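Long-range contact in ABC transporter substrate-binding protein (Rhizobium radiobacter, PDB 6TFX), which binds mannopinic acid as a periplasmic solute-binding protein, probably delivering this opine to an ABC transporter for import: residues Leu18-Thr30 against Ser94-Phe106. Residues are numbered along the deposited sequence; the frame is centred on the assembly and turned at random.
With N72 ((2~{R})-2-[[(3~{R},4~{R},5~{S})-3,4,5,6-tetrakis(oxidanyl)-2-oxidanylidene-hexyl]amino]pentanedioic acid), chain C.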
loop_
_atom_site.group_PDB
_atom_site.type_symbol
_atom_site.label_atom_id
_atom_site.label_comp_id
_atom_site.label_asym_id
_atom_site.label_seq_id
_atom_site.Cartn_x
_atom_site.Cartn_y
_atom_site.Cartn_z
ATOM N N LEU A 18 5.974 -13.417 -0.269
ATOM C CA LEU A 18 5.494 -13.305 -1.639
ATOM C C LEU A 18 4.153 -14.027 -1.792
ATOM O O LEU A 18 3.694 -14.254 -2.914
ATOM C CB LEU A 18 6.562 -13.710 -2.687
ATOM C CG LEU A 18 7.858 -12.862 -2.644
ATOM C CD1 LEU A 18 8.886 -13.365 -3.647
ATOM C CD2 LEU A 18 7.562 -11.385 -2.855
ATOM N N ASP A 19 3.456 -14.286 -0.635
ATOM C CA ASP A 19 2.077 -14.762 -0.681
ATOM C C ASP A 19 1.298 -13.451 -0.851
ATOM O O ASP A 19 1.409 -12.552 -0.007
ATOM C CB ASP A 19 1.667 -15.478 0.620
ATOM C CG ASP A 19 0.184 -15.832 0.730
ATOM O OD1 ASP A 19 -0.632 -15.242 -0.013
ATOM O OD2 ASP A 19 -0.164 -16.667 1.586
ATOM N N PRO A 20 0.547 -13.269 -1.954
ATOM C CA PRO A 20 -0.128 -11.986 -2.171
ATOM C C PRO A 20 -1.163 -11.628 -1.123
ATOM O O PRO A 20 -1.516 -10.446 -0.993
ATOM C CB PRO A 20 -0.782 -12.158 -3.554
ATOM C CG PRO A 20 -0.913 -13.618 -3.745
ATOM C CD PRO A 20 0.294 -14.207 -3.071
ATOM N N HIS A 21 -1.661 -12.644 -0.379
ATOM C CA HIS A 21 -2.657 -12.356 0.662
ATOM C C HIS A 21 -2.029 -11.755 1.930
ATOM O O HIS A 21 -2.769 -11.375 2.845
ATOM C CB HIS A 21 -3.496 -13.594 1.008
ATOM C CG HIS A 21 -4.213 -14.166 -0.180
ATOM N ND1 HIS A 21 -4.173 -15.516 -0.465
ATOM C CD2 HIS A 21 -4.927 -13.539 -1.141
ATOM C CE1 HIS A 21 -4.871 -15.672 -1.581
ATOM N NE2 HIS A 21 -5.354 -14.518 -2.018
ATOM N N PHE A 22 -0.674 -11.679 1.984
ATOM C CA PHE A 22 0.057 -11.109 3.121
ATOM C C PHE A 22 1.000 -9.978 2.733
ATOM O O PHE A 22 1.357 -9.185 3.590
ATOM C CB PHE A 22 0.825 -12.169 3.911
ATOM C CG PHE A 22 -0.101 -13.095 4.645
ATOM C CD1 PHE A 22 -0.634 -12.735 5.885
ATOM C CD2 PHE A 22 -0.388 -14.363 4.139
ATOM C CE1 PHE A 22 -1.490 -13.612 6.579
ATOM C CE2 PHE A 22 -1.215 -15.250 4.848
ATOM C CZ PHE A 22 -1.757 -14.864 6.059
ATOM N N ALA A 23 1.460 -9.944 1.471
ATOM C CA ALA A 23 2.448 -8.948 1.061
ATOM C C ALA A 23 1.909 -7.540 1.310
ATOM O O ALA A 23 0.851 -7.184 0.785
ATOM C CB ALA A 23 2.816 -9.152 -0.403
ATOM N N THR A 24 2.630 -6.779 2.165
ATOM C CA THR A 24 2.209 -5.454 2.633
ATOM C C THR A 24 3.225 -4.353 2.377
ATOM O O THR A 24 2.831 -3.244 2.020
ATOM C CB THR A 24 1.887 -5.560 4.130
ATOM O OG1 THR A 24 0.855 -6.539 4.316
ATOM C CG2 THR A 24 1.467 -4.229 4.747
ATOM N N THR A 25 4.535 -4.644 2.562
ATOM C CA THR A 25 5.525 -3.594 2.314
ATOM C C THR A 25 5.515 -3.254 0.820
ATOM O O THR A 25 5.168 -4.109 -0.014
ATOM C CB THR A 25 6.920 -4.047 2.745
ATOM O OG1 THR A 25 7.338 -5.093 1.881
ATOM C CG2 THR A 25 6.972 -4.511 4.225
ATOM N N THR A 26 5.939 -2.031 0.467
ATOM C CA THR A 26 5.971 -1.680 -0.964
ATOM C C THR A 26 6.826 -2.703 -1.742
ATOM O O THR A 26 6.430 -3.124 -2.841
ATOM C CB THR A 26 6.564 -0.280 -1.144
ATOM O OG1 THR A 26 5.621 0.651 -0.625
ATOM C CG2 THR A 26 6.805 0.059 -2.616
ATOM N N SER A 27 7.984 -3.102 -1.183
ATOM C CA SER A 27 8.859 -4.023 -1.912
ATOM C C SER A 27 8.187 -5.376 -2.176
ATOM O O SER A 27 8.250 -5.885 -3.296
ATOM C CB SER A 27 10.177 -4.220 -1.181
ATOM O OG SER A 27 11.022 -5.011 -2.002
ATOM N N ASP A 28 7.535 -5.951 -1.158
ATOM C CA ASP A 28 6.866 -7.252 -1.369
ATOM C C ASP A 28 5.691 -7.074 -2.342
ATOM O O ASP A 28 5.509 -7.901 -3.237
ATOM C CB ASP A 28 6.381 -7.842 -0.041
ATOM C CG ASP A 28 7.448 -8.465 0.857
ATOM O OD1 ASP A 28 8.627 -8.610 0.403
ATOM O OD2 ASP A 28 7.112 -8.827 2.006
ATOM N N ARG A 29 4.915 -5.956 -2.216
ATOM C CA ARG A 29 3.785 -5.734 -3.133
ATOM C C ARG A 29 4.283 -5.550 -4.584
ATOM O O ARG A 29 3.581 -5.925 -5.536
ATOM C CB ARG A 29 2.979 -4.493 -2.734
ATOM C CG ARG A 29 2.233 -4.653 -1.421
ATOM C CD ARG A 29 1.465 -3.376 -1.186
ATOM N NE ARG A 29 0.758 -3.306 0.096
ATOM C CZ ARG A 29 -0.501 -3.683 0.301
ATOM N NH1 ARG A 29 -1.193 -4.285 -0.666
ATOM N NH2 ARG A 29 -1.072 -3.487 1.477
ATOM N N THR A 30 5.463 -4.909 -4.746
ATOM C CA THR A 30 6.026 -4.670 -6.088
ATOM C C THR A 30 6.370 -6.024 -6.738
ATOM O O THR A 30 5.957 -6.292 -7.858
ATOM C CB THR A 30 7.260 -3.777 -6.021
ATOM O OG1 THR A 30 6.900 -2.525 -5.434
ATOM C CG2 THR A 30 7.865 -3.518 -7.420
ATOM N N SER A 94 -8.320 -19.423 -4.098
ATOM C CA SER A 94 -7.650 -18.149 -3.819
ATOM C C SER A 94 -8.547 -17.138 -3.141
ATOM O O SER A 94 -8.138 -16.544 -2.137
ATOM C CB SER A 94 -7.077 -17.544 -5.092
ATOM O OG SER A 94 -6.138 -18.423 -5.671
ATOM N N LEU A 95 -9.758 -16.919 -3.695
ATOM C CA LEU A 95 -10.699 -15.935 -3.124
ATOM C C LEU A 95 -11.209 -16.381 -1.771
ATOM O O LEU A 95 -11.355 -15.546 -0.874
ATOM C CB LEU A 95 -11.847 -15.629 -4.095
ATOM C CG LEU A 95 -11.399 -14.910 -5.363
ATOM C CD1 LEU A 95 -12.601 -14.629 -6.252
ATOM C CD2 LEU A 95 -10.676 -13.554 -5.044
ATOM N N ASP A 96 -11.379 -17.722 -1.565
ATOM C CA ASP A 96 -11.794 -18.145 -0.228
ATOM C C ASP A 96 -10.658 -17.925 0.766
ATOM O O ASP A 96 -10.914 -17.687 1.951
ATOM C CB ASP A 96 -12.184 -19.628 -0.214
ATOM C CG ASP A 96 -13.545 -19.912 -0.814
ATOM O OD1 ASP A 96 -14.330 -18.937 -1.019
ATOM O OD2 ASP A 96 -13.845 -21.109 -1.065
ATOM N N LYS A 97 -9.401 -18.064 0.302
ATOM C CA LYS A 97 -8.239 -17.825 1.166
ATOM C C LYS A 97 -8.171 -16.317 1.486
ATOM O O LYS A 97 -8.069 -15.959 2.647
ATOM C CB LYS A 97 -6.944 -18.293 0.492
ATOM C CG LYS A 97 -5.708 -18.127 1.370
ATOM C CD LYS A 97 -4.475 -18.690 0.664
ATOM C CE LYS A 97 -3.201 -18.448 1.442
ATOM N NZ LYS A 97 -2.915 -16.993 1.599
ATOM N N ALA A 98 -8.317 -15.452 0.461
ATOM C CA ALA A 98 -8.260 -13.995 0.623
ATOM C C ALA A 98 -9.292 -13.492 1.636
ATOM O O ALA A 98 -9.000 -12.560 2.377
ATOM C CB ALA A 98 -8.510 -13.327 -0.724
ATOM N N ARG A 99 -10.487 -14.098 1.658
ATOM C CA ARG A 99 -11.567 -13.647 2.532
ATOM C C ARG A 99 -11.585 -14.297 3.919
ATOM O O ARG A 99 -12.481 -14.010 4.713
ATOM C CB ARG A 99 -12.924 -13.779 1.831
ATOM C CG ARG A 99 -13.436 -15.186 1.633
ATOM C CD ARG A 99 -14.409 -15.161 0.459
ATOM N NE ARG A 99 -15.112 -16.438 0.289
ATOM C CZ ARG A 99 -16.262 -16.744 0.875
ATOM N NH1 ARG A 99 -16.848 -15.881 1.697
ATOM N NH2 ARG A 99 -16.834 -17.918 0.653
ATOM N N ASP A 100 -10.562 -15.125 4.226
ATOM C CA ASP A 100 -10.445 -15.826 5.498
ATOM C C ASP A 100 -9.477 -15.084 6.430
ATOM O O ASP A 100 -8.285 -15.024 6.113
ATOM C CB ASP A 100 -9.938 -17.253 5.232
ATOM C CG ASP A 100 -9.844 -18.137 6.466
ATOM O OD1 ASP A 100 -10.008 -17.609 7.600
ATOM O OD2 ASP A 100 -9.589 -19.349 6.302
ATOM N N PRO A 101 -9.945 -14.548 7.593
ATOM C CA PRO A 101 -9.020 -13.812 8.486
ATOM C C PRO A 101 -7.854 -14.633 9.020
ATOM O O PRO A 101 -6.863 -14.064 9.461
ATOM C CB PRO A 101 -9.928 -13.293 9.614
ATOM C CG PRO A 101 -11.146 -14.074 9.546
ATOM C CD PRO A 101 -11.331 -14.524 8.115
ATOM N N LYS A 102 -7.960 -15.962 8.952
ATOM C CA LYS A 102 -6.899 -16.858 9.417
ATOM C C LYS A 102 -5.810 -17.106 8.372
ATOM O O LYS A 102 -4.757 -17.654 8.721
ATOM C CB LYS A 102 -7.518 -18.206 9.850
ATOM C CG LYS A 102 -8.438 -18.090 11.063
ATOM C CD LYS A 102 -9.028 -19.437 11.460
ATOM C CE LYS A 102 -9.930 -19.298 12.664
ATOM N NZ LYS A 102 -10.609 -20.578 12.988
ATOM N N ARG A 103 -6.055 -16.731 7.092
ATOM C CA ARG A 103 -5.126 -17.020 5.994
ATOM C C ARG A 103 -4.872 -15.812 5.084
ATOM O O ARG A 103 -4.364 -15.973 3.977
ATOM C CB ARG A 103 -5.675 -18.183 5.147
ATOM C CG ARG A 103 -5.870 -19.487 5.930
ATOM C CD ARG A 103 -6.267 -20.644 5.015
ATOM N NE ARG A 103 -7.642 -20.480 4.546
ATOM C CZ ARG A 103 -8.086 -20.878 3.354
ATOM N NH1 ARG A 103 -7.267 -21.481 2.498
ATOM N NH2 ARG A 103 -9.351 -20.671 3.008
ATOM N N SER A 104 -5.203 -14.604 5.558
ATOM C CA SER A 104 -5.075 -13.423 4.724
ATOM C C SER A 104 -5.002 -12.194 5.617
ATOM O O SER A 104 -5.643 -12.173 6.676
ATOM C CB SER A 104 -6.328 -13.317 3.859
ATOM O OG SER A 104 -6.373 -12.091 3.148
ATOM N N ALA A 105 -4.243 -11.185 5.188
ATOM C CA ALA A 105 -4.153 -9.934 5.944
ATOM C C ALA A 105 -5.226 -8.959 5.446
ATOM O O ALA A 105 -5.382 -7.878 6.022
ATOM C CB ALA A 105 -2.772 -9.310 5.759
ATOM N N PHE A 106 -5.960 -9.336 4.379
ATOM C CA PHE A 106 -6.911 -8.451 3.701
ATOM C C PHE A 106 -8.352 -8.947 3.685
ATOM O O PHE A 106 -9.156 -8.487 2.862
ATOM C CB PHE A 106 -6.396 -8.215 2.265
ATOM C CG PHE A 106 -4.926 -7.858 2.180
ATOM C CD1 PHE A 106 -4.415 -6.759 2.875
ATOM C CD2 PHE A 106 -4.046 -8.631 1.428
ATOM C CE1 PHE A 106 -3.049 -6.438 2.814
ATOM C CE2 PHE A 106 -2.694 -8.278 1.327
ATOM C CZ PHE A 106 -2.196 -7.206 2.048
HETATM O OAB N72 C . 8.459 9.581 3.483
HETATM C CAF N72 C . 7.325 8.723 3.711
HETATM C CAG N72 C . 7.524 7.194 3.437
HETATM O OAC N72 C . 8.660 6.912 2.685
HETATM C CAH N72 C . 6.198 6.520 3.077
HETATM O OAM N72 C . 5.085 7.247 2.718
HETATM C CAI N72 C . 5.823 5.419 2.104
HETATM O OAD N72 C . 6.673 5.438 0.978
HETATM C CAJ N72 C . 5.587 4.100 2.798
HETATM O OAE N72 C . 5.255 4.119 4.011
HETATM C CAK N72 C . 5.815 2.763 2.036
HETATM N N N72 C . 4.566 2.080 1.800
HETATM C CA N72 C . 4.269 0.829 2.389
HETATM C C N72 C . 5.140 0.338 3.512
HETATM O O N72 C . 5.070 0.454 4.800
HETATM C CB N72 C . 2.759 0.708 2.612
HETATM C CG N72 C . 2.228 -0.253 3.676
HETATM C CD N72 C . 0.829 -0.792 3.363
HETATM O OE1 N72 C . 0.422 -0.943 2.166
HETATM O OE2 N72 C . 0.085 -1.102 4.319
HETATM O OXT N72 C . 6.003 -0.324 2.905
#
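Lys97, reaching out from the last turn of helix 88-98, ends on three acceptors. Its NZ lies 2.8 Å from Asp19 OD2, a salt bridge made through the syn lone pair. The same NZ is 2.8 Å from His21 ND1 and close to the imidazole plane; Arg103 O, from its own segment, is the third. The chain is extended until a bend at chi4 (-63°) turns the ammonium into this group. The bond it gives means that ND1 acts as acceptor, consistent with a proton on NE2. Asp19 OD1 in turn takes the backbone N of His21, an Asx turn that fixes the carboxylate against the backbone of His21, while Lys97 NZ links it to the ring.

This is the tight part: the His21 ring is wedged against the helix end, with Ala98 CA 3.8 Å above one face and offset toward the rim. Its backbone is fixed as well, since Ala105 N bonds to His21 O at 2.8 Å and 177°. Beside it, Phe106 slides its ring edge under the 20-23 loop; Pro20 O and Ala23 O both lie in the ring plane, with Ala23 O 3.3 Å from Phe106 CZ. Ala105 CB stands over the centre of one face of the same ring.

The looser side is partly exposed Phe22, packed on the backbone of Arg103 and Ser104 without polar anchoring of its ring; CD1 adds an apolar contact to Ala105 CB at 4.0 Å.

Arg29 NH2 approaches Phe106 CE1 at 3.8 Å and bonds weakly to OE1 of the opine, while Thr26 N holds OXT. Phe106 packs beside Arg29, consistent with a second-shell place in the mannopinic acid pocket. The contact joins the C-terminal end of helix 88-98 and its following loop to the loop leading into helix 26-35, whose first turn helps bind the opine in this family 5 solute-binding protein.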